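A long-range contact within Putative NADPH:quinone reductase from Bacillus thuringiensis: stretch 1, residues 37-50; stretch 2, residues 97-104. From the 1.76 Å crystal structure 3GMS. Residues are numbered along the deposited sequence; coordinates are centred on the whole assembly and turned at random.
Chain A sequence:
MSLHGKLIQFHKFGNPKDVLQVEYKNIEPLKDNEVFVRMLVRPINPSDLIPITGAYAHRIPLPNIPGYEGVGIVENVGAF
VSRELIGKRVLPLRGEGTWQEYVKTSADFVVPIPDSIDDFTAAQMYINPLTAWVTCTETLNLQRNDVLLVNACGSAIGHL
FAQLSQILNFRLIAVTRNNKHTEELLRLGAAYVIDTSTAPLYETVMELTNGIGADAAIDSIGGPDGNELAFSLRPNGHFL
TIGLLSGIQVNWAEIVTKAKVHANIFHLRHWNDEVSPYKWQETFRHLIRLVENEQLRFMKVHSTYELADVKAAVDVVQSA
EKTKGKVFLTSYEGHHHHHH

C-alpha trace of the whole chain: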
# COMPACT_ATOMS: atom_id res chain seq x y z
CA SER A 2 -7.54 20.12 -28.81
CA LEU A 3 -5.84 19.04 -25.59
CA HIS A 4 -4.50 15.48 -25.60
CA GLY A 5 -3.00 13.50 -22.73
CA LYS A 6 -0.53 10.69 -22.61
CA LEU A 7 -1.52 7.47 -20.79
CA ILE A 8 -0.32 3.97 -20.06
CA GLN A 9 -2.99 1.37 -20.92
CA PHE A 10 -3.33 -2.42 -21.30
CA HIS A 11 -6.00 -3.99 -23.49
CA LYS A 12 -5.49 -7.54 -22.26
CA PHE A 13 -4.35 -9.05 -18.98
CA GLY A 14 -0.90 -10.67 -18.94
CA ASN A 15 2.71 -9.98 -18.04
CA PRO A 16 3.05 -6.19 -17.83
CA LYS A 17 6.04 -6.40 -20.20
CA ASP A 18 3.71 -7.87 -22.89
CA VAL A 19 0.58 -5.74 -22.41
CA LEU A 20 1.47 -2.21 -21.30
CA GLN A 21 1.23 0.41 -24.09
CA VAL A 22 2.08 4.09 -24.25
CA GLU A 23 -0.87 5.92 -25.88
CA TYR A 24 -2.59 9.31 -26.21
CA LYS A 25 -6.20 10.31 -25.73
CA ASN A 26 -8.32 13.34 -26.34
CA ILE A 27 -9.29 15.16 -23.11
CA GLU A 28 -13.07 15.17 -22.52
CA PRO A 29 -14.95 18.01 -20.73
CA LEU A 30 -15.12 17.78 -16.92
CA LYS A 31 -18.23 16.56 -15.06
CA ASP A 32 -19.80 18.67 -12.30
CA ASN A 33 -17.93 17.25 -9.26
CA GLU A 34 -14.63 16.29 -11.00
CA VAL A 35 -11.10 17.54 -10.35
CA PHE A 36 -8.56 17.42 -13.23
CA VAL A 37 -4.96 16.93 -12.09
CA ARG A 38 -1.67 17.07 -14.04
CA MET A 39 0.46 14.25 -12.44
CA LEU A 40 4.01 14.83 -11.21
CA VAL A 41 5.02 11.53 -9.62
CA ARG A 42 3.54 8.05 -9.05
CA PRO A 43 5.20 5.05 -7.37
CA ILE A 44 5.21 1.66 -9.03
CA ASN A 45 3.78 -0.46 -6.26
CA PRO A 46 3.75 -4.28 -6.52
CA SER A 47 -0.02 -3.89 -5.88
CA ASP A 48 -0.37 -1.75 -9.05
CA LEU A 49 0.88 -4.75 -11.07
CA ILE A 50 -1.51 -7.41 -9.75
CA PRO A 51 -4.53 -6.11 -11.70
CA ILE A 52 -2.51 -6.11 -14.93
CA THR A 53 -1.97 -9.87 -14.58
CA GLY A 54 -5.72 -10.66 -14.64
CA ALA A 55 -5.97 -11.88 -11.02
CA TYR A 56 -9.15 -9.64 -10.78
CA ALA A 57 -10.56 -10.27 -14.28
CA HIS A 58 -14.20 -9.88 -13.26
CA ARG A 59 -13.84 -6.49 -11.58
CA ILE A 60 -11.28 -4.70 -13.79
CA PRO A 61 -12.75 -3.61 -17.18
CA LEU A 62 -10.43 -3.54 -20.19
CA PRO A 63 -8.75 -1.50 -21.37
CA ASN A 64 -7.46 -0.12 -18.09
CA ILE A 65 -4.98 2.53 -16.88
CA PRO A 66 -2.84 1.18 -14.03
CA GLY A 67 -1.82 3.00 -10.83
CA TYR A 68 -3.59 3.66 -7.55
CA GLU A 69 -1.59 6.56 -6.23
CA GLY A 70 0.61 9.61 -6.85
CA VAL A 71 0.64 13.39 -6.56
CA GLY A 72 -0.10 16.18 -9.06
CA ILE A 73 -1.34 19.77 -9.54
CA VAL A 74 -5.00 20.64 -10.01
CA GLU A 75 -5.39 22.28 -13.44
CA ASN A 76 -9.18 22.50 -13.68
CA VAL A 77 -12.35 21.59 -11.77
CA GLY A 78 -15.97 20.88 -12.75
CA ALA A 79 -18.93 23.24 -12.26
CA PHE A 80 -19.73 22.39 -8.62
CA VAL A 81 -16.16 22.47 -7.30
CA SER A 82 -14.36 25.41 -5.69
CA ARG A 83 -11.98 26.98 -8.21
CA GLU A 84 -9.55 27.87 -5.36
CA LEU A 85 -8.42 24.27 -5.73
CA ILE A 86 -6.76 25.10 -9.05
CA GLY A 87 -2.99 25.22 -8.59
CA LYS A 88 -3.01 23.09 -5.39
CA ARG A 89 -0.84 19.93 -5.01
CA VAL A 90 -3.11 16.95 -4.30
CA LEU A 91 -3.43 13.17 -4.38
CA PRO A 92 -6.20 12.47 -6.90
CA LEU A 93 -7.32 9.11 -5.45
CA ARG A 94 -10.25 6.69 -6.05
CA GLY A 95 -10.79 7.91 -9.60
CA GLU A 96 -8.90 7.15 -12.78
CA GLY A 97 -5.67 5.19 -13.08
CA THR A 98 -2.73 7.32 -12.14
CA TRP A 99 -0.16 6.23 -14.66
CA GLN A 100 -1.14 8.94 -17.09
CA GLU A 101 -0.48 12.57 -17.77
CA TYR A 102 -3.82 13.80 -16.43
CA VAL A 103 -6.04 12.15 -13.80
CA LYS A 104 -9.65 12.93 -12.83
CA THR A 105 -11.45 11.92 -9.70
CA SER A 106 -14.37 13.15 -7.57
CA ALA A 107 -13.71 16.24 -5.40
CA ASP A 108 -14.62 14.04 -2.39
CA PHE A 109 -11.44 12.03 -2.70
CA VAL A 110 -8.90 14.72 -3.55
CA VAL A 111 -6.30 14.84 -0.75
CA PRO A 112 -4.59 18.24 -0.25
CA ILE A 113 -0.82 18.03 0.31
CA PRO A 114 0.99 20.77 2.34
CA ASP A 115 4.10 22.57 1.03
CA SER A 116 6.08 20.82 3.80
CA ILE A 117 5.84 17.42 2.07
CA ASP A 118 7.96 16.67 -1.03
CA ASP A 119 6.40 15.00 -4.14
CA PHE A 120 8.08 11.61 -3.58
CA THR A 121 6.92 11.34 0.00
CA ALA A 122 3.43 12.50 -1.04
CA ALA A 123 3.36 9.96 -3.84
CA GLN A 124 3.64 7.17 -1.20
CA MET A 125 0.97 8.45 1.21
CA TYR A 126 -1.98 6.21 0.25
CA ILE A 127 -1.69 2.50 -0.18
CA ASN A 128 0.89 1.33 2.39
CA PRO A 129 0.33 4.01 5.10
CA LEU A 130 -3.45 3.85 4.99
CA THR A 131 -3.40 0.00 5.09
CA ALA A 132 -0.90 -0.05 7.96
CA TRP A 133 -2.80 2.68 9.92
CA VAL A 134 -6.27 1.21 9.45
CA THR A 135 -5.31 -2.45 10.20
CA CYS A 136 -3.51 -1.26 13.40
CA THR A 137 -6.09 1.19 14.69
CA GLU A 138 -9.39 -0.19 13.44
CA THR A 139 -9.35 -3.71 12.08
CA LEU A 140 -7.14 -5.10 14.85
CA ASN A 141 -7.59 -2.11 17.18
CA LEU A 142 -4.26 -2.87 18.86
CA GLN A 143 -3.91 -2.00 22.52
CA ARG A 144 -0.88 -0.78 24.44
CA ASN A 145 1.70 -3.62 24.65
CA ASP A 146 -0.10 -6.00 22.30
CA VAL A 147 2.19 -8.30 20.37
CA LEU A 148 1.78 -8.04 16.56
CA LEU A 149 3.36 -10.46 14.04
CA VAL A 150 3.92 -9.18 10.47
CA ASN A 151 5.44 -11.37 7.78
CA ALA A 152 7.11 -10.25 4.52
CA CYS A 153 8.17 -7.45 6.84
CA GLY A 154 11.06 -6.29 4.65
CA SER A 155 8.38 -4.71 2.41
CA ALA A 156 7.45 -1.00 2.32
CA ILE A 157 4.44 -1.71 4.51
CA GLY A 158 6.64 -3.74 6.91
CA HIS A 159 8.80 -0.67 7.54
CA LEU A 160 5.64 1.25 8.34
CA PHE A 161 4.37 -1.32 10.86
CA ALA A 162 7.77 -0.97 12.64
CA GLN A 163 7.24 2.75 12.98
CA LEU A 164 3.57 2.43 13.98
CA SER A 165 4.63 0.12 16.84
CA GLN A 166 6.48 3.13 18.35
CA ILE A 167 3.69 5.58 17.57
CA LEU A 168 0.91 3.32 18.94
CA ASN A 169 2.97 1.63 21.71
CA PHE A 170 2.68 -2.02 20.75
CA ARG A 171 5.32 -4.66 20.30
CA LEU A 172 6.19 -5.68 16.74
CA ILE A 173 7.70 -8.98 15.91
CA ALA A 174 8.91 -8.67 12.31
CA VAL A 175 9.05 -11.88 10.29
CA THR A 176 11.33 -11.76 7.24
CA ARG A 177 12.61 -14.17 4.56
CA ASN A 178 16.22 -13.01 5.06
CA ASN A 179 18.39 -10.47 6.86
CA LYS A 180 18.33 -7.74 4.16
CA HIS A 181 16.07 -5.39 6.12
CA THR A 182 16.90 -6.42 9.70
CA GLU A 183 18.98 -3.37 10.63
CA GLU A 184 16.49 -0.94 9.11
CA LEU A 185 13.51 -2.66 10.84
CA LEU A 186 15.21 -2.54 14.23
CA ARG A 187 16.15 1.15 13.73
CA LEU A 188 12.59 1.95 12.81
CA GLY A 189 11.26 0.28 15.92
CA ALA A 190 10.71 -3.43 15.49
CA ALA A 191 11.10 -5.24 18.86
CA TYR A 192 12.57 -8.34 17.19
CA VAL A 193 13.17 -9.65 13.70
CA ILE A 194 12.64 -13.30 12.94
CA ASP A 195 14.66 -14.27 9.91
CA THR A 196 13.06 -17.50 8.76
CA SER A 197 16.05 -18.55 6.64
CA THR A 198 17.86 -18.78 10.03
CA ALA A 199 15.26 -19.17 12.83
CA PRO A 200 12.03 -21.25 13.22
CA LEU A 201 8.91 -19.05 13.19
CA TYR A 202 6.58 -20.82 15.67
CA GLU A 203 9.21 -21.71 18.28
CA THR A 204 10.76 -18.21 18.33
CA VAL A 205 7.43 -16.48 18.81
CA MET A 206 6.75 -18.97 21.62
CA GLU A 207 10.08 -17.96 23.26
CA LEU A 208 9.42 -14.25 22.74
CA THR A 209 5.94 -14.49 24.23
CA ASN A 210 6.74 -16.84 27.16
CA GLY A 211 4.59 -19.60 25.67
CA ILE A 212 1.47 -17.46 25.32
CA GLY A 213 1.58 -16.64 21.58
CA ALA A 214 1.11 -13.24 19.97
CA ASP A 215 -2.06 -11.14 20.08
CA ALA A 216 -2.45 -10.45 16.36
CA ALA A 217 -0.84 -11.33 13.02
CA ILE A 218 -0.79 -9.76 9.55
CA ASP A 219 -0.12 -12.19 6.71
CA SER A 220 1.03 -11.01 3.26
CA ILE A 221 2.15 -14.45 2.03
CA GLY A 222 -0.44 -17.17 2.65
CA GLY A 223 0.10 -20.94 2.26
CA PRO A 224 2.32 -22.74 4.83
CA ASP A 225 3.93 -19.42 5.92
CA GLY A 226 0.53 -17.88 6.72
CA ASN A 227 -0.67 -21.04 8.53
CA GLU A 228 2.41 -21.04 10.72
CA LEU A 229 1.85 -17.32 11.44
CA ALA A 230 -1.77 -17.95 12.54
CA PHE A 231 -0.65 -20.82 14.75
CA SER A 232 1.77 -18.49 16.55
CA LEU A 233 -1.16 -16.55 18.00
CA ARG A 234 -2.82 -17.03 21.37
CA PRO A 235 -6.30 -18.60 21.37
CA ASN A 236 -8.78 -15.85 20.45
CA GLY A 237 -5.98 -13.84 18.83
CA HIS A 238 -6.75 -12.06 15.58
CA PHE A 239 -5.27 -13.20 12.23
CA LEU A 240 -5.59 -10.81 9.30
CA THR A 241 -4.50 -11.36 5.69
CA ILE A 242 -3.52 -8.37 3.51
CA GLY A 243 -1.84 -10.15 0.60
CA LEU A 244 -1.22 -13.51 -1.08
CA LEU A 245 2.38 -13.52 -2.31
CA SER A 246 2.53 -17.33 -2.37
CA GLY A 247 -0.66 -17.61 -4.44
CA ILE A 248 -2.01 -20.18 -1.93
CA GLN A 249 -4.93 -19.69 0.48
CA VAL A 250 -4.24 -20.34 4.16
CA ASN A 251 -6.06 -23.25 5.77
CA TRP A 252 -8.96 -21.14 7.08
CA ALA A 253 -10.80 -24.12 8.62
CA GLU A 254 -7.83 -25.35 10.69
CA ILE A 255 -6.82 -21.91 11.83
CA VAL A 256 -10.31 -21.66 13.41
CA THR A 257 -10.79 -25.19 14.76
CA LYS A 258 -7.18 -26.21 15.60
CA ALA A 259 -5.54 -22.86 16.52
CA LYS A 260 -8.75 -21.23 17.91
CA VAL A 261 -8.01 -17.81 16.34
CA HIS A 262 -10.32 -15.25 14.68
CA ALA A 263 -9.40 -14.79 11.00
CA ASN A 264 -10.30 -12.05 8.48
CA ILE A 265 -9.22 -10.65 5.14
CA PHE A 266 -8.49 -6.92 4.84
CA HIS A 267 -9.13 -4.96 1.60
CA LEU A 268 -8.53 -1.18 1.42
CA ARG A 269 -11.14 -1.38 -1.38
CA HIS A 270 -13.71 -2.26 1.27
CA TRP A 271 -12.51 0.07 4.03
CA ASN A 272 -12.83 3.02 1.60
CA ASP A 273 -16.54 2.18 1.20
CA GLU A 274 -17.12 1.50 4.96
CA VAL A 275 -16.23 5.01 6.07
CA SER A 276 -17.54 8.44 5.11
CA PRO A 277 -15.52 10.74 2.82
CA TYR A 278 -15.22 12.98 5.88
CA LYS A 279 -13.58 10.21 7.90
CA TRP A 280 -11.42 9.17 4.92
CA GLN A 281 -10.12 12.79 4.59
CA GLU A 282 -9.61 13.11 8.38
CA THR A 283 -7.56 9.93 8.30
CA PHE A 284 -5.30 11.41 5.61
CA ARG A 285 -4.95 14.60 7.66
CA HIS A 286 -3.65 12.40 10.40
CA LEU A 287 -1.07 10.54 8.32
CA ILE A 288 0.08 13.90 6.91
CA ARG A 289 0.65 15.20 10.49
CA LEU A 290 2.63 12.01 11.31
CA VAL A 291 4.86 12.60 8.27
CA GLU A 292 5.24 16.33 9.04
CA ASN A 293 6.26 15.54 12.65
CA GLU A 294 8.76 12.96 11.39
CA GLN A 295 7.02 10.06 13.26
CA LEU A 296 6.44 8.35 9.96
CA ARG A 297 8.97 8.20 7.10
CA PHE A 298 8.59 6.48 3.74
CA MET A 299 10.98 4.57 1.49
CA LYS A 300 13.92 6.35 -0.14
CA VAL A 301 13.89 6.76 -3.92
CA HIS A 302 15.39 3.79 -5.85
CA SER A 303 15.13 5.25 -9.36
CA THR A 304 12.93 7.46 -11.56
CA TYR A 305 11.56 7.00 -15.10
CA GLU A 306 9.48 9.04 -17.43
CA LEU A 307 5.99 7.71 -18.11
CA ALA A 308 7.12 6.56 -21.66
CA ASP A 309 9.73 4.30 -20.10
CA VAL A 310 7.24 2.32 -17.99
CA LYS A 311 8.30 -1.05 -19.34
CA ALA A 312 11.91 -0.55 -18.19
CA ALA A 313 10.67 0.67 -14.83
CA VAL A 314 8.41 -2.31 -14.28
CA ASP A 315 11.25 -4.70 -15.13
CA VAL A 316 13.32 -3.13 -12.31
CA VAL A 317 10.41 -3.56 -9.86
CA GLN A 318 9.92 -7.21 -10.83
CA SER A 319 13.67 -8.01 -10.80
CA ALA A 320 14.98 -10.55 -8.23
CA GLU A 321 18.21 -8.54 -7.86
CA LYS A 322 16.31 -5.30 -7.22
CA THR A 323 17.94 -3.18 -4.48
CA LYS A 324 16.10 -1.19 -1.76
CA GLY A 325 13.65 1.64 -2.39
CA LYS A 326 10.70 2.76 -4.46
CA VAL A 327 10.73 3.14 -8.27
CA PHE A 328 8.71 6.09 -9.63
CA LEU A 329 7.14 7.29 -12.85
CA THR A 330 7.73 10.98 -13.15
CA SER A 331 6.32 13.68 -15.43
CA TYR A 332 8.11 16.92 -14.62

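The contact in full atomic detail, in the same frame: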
# COMPACT_ATOMS: atom_id res chain seq x y z
N VAL A 37 -6.23 16.74 -12.75
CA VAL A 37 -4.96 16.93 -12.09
C VAL A 37 -3.82 16.52 -13.02
O VAL A 37 -3.82 15.39 -13.57
CB VAL A 37 -4.94 16.05 -10.80
CG1 VAL A 37 -3.57 16.13 -10.12
CG2 VAL A 37 -6.05 16.53 -9.81
N ARG A 38 -2.87 17.42 -13.25
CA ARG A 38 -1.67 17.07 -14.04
C ARG A 38 -0.69 16.36 -13.09
O ARG A 38 -0.19 16.98 -12.15
CB ARG A 38 -1.01 18.33 -14.65
CG ARG A 38 0.37 18.05 -15.34
CD ARG A 38 1.03 19.34 -15.93
NE ARG A 38 0.98 20.46 -14.98
CZ ARG A 38 1.92 20.75 -14.07
NH1 ARG A 38 3.01 20.00 -13.96
NH2 ARG A 38 1.74 21.79 -13.26
N MET A 39 -0.41 15.07 -13.33
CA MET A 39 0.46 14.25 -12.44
C MET A 39 1.94 14.64 -12.49
O MET A 39 2.47 15.00 -13.54
CB MET A 39 0.30 12.77 -12.79
CG MET A 39 -1.14 12.19 -12.55
SD MET A 39 -1.86 12.55 -10.92
CE MET A 39 -0.82 11.38 -9.95
N LEU A 40 2.59 14.55 -11.32
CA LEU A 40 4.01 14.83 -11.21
C LEU A 40 4.70 13.51 -11.03
O LEU A 40 5.60 13.19 -11.81
CB LEU A 40 4.28 15.72 -10.00
CG LEU A 40 3.63 17.10 -10.09
CD1 LEU A 40 3.65 17.80 -8.73
CD2 LEU A 40 4.40 17.96 -11.09
N VAL A 41 4.24 12.72 -10.05
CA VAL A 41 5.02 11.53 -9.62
C VAL A 41 4.04 10.44 -9.19
O VAL A 41 3.11 10.69 -8.44
CB VAL A 41 5.95 11.85 -8.44
CG1 VAL A 41 6.66 10.57 -7.89
CG2 VAL A 41 6.96 12.95 -8.78
N ARG A 42 4.26 9.21 -9.66
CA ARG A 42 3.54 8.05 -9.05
C ARG A 42 4.56 6.96 -8.73
O ARG A 42 5.48 6.76 -9.53
CB ARG A 42 2.49 7.39 -9.99
CG ARG A 42 1.78 8.33 -10.95
CD ARG A 42 2.59 8.46 -12.23
NE ARG A 42 2.01 9.31 -13.27
CZ ARG A 42 2.70 10.18 -14.01
NH1 ARG A 42 4.00 10.42 -13.82
NH2 ARG A 42 2.06 10.88 -14.96
N PRO A 43 4.35 6.21 -7.63
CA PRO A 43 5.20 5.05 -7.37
C PRO A 43 4.73 3.91 -8.27
O PRO A 43 3.58 3.90 -8.75
CB PRO A 43 4.89 4.74 -5.90
CG PRO A 43 3.36 4.96 -5.81
CD PRO A 43 3.21 6.27 -6.69
N ILE A 44 5.62 2.95 -8.51
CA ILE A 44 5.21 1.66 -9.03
C ILE A 44 5.13 0.71 -7.85
O ILE A 44 6.15 0.21 -7.35
CB ILE A 44 6.18 1.15 -10.11
CG1 ILE A 44 6.12 2.13 -11.31
CG2 ILE A 44 5.77 -0.31 -10.53
CD1 ILE A 44 7.15 1.84 -12.44
N ASN A 45 3.93 0.49 -7.35
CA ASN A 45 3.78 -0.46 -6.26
C ASN A 45 3.57 -1.87 -6.81
O ASN A 45 2.85 -2.04 -7.79
CB ASN A 45 2.56 -0.10 -5.38
CG ASN A 45 2.69 1.28 -4.68
OD1 ASN A 45 3.77 1.67 -4.26
ND2 ASN A 45 1.56 1.98 -4.52
N PRO A 46 4.15 -2.91 -6.16
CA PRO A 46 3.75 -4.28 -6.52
C PRO A 46 2.23 -4.47 -6.62
O PRO A 46 1.75 -5.22 -7.50
CB PRO A 46 4.39 -5.14 -5.39
CG PRO A 46 5.65 -4.40 -5.05
CD PRO A 46 5.12 -2.90 -5.06
N SER A 47 1.44 -3.78 -5.80
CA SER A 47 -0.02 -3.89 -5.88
C SER A 47 -0.65 -3.21 -7.11
O SER A 47 -1.81 -3.50 -7.47
CB SER A 47 -0.68 -3.34 -4.59
OG SER A 47 -0.28 -1.99 -4.39
N ASP A 48 0.09 -2.33 -7.77
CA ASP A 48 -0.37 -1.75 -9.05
C ASP A 48 -0.25 -2.81 -10.16
O ASP A 48 -0.94 -2.71 -11.18
CB ASP A 48 0.49 -0.57 -9.51
CG ASP A 48 0.39 0.62 -8.61
OD1 ASP A 48 -0.75 0.97 -8.23
OD2 ASP A 48 1.43 1.26 -8.35
N LEU A 49 0.67 -3.74 -10.00
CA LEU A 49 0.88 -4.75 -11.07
C LEU A 49 -0.09 -5.92 -11.07
O LEU A 49 -0.38 -6.52 -12.12
CB LEU A 49 2.31 -5.29 -11.02
CG LEU A 49 3.42 -4.25 -11.05
CD1 LEU A 49 4.78 -4.96 -11.07
CD2 LEU A 49 3.24 -3.33 -12.25
N ILE A 50 -0.57 -6.29 -9.89
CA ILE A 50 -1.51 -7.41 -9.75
C ILE A 50 -2.73 -7.31 -10.69
O ILE A 50 -3.07 -8.29 -11.38
CB ILE A 50 -1.93 -7.59 -8.25
CG1 ILE A 50 -0.70 -7.94 -7.40
CG2 ILE A 50 -3.02 -8.70 -8.12
CD1 ILE A 50 -1.00 -8.13 -5.90
N GLY A 97 -7.04 5.68 -13.23
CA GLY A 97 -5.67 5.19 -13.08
C GLY A 97 -4.66 6.30 -13.11
O GLY A 97 -4.79 7.27 -13.86
N THR A 98 -3.63 6.18 -12.29
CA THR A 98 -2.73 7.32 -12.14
C THR A 98 -1.57 7.33 -13.08
O THR A 98 -0.84 8.33 -13.14
CB THR A 98 -2.21 7.47 -10.72
OG1 THR A 98 -1.43 6.32 -10.37
CG2 THR A 98 -3.37 7.68 -9.67
N TRP A 99 -1.31 6.22 -13.78
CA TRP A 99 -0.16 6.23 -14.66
C TRP A 99 -0.49 6.88 -15.98
O TRP A 99 -0.49 6.22 -17.04
CB TRP A 99 0.34 4.83 -14.90
CG TRP A 99 0.88 4.16 -13.65
CD1 TRP A 99 0.86 4.62 -12.36
CD2 TRP A 99 1.50 2.86 -13.61
NE1 TRP A 99 1.48 3.67 -11.51
CE2 TRP A 99 1.87 2.60 -12.27
CE3 TRP A 99 1.79 1.91 -14.60
CZ2 TRP A 99 2.49 1.39 -11.89
CZ3 TRP A 99 2.41 0.72 -14.22
CH2 TRP A 99 2.75 0.48 -12.89
N GLN A 100 -0.82 8.16 -15.90
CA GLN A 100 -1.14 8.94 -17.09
C GLN A 100 -0.86 10.39 -16.79
O GLN A 100 -0.65 10.78 -15.65
CB GLN A 100 -2.62 8.72 -17.52
CG GLN A 100 -3.63 9.18 -16.52
CD GLN A 100 -5.07 9.00 -17.04
OE1 GLN A 100 -5.36 9.25 -18.23
NE2 GLN A 100 -5.98 8.55 -16.16
N GLU A 101 -0.91 11.20 -17.84
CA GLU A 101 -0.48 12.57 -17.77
C GLU A 101 -1.47 13.36 -16.92
O GLU A 101 -1.06 14.19 -16.09
CB GLU A 101 -0.41 13.16 -19.18
CG GLU A 101 0.09 14.60 -19.25
CD GLU A 101 0.36 15.06 -20.69
OE1 GLU A 101 0.21 14.25 -21.66
OE2 GLU A 101 0.79 16.23 -20.81
N TYR A 102 -2.76 13.12 -17.15
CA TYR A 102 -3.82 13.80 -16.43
C TYR A 102 -4.78 12.82 -15.80
O TYR A 102 -5.28 11.90 -16.48
CB TYR A 102 -4.64 14.66 -17.39
CG TYR A 102 -3.85 15.71 -18.15
CD1 TYR A 102 -3.49 16.90 -17.53
CD2 TYR A 102 -3.50 15.51 -19.48
CE1 TYR A 102 -2.78 17.90 -18.23
CE2 TYR A 102 -2.79 16.49 -20.20
CZ TYR A 102 -2.44 17.68 -19.56
OH TYR A 102 -1.78 18.68 -20.21
N VAL A 103 -5.15 13.06 -14.55
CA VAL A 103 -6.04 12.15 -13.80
C VAL A 103 -7.24 12.93 -13.27
O VAL A 103 -7.07 14.01 -12.70
CB VAL A 103 -5.28 11.53 -12.59
CG1 VAL A 103 -6.25 10.77 -11.64
CG2 VAL A 103 -4.17 10.62 -13.12
N LYS A 104 -8.43 12.38 -13.46
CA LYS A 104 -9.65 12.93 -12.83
C LYS A 104 -10.17 12.03 -11.75
O LYS A 104 -10.07 10.80 -11.86
CB LYS A 104 -10.76 13.07 -13.87
CG LYS A 104 -10.37 13.92 -15.06
CD LYS A 104 -11.61 14.37 -15.84
CE LYS A 104 -12.33 13.23 -16.50
NZ LYS A 104 -11.37 12.35 -17.20
O HOH W 1 1.58 14.70 -16.17
O HOH W 2 0.64 3.96 -8.32

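Trp-99, Arg-42 and Met-39 cover the most surface in this contact, which buries 600 Å² in all, and each marks a different mode of attachment. The backbone frame comes first. The strand that includes Val-37 and Arg-38 meets the one that includes Tyr-102 and Val-103 in antiparallel register: Val-37 N donates to Val-103 O and Val-103 N to Val-37 O, both at 2.9 Å with N-H...acceptor angles of 144° and 165°. Arg-38 and Tyr-102 form the adjoining non-hydrogen-bonded pair, their CA atoms 4.6 Å apart. The ladder extends through Met-39 N to Glu-101 O (3.0 Å, 159°), and water 1 donates to that same Glu-101 O (2.7 Å) and to Met-39 O (2.8 Å).

The CA-to-CB bond of Met-39 points toward the second stretch, and all three chi angles are in m. Its CG lies 3.5 Å from Val-103 CG2, an apolar contact, and 3.4 Å from Gln-100 O.

Beyond the strand pairing, Arg-42 takes over the bonding. Its NE donates to Thr-98 O (3.0 Å, 152°) and its NH2 to Gln-100 O (2.8 Å, 167°). Both carbonyls lie at the edge of the guanidinium, near its plane, where the N-H bonds point; the side chain thus supplies donors to backbone acceptors in a segment that is loop rather than strand.

Trp-99 covers the largest area, 124 Å². Its CA-to-CB bond points away from stretch 1, yet chi1 of -66° and chi2 of 7° bring the indole back to it. Ile-44 CG1 approaches CZ2 at 3.7 Å, Asp-48 CB reaches CZ2 at 3.7 Å, and Leu-49 CD2 meets the ring edge at CH2, 3.9 Å away. The polar corner of the indole is held loosely: NE1 donates a weak bond to Pro-43 O (3.5 Å, 140°).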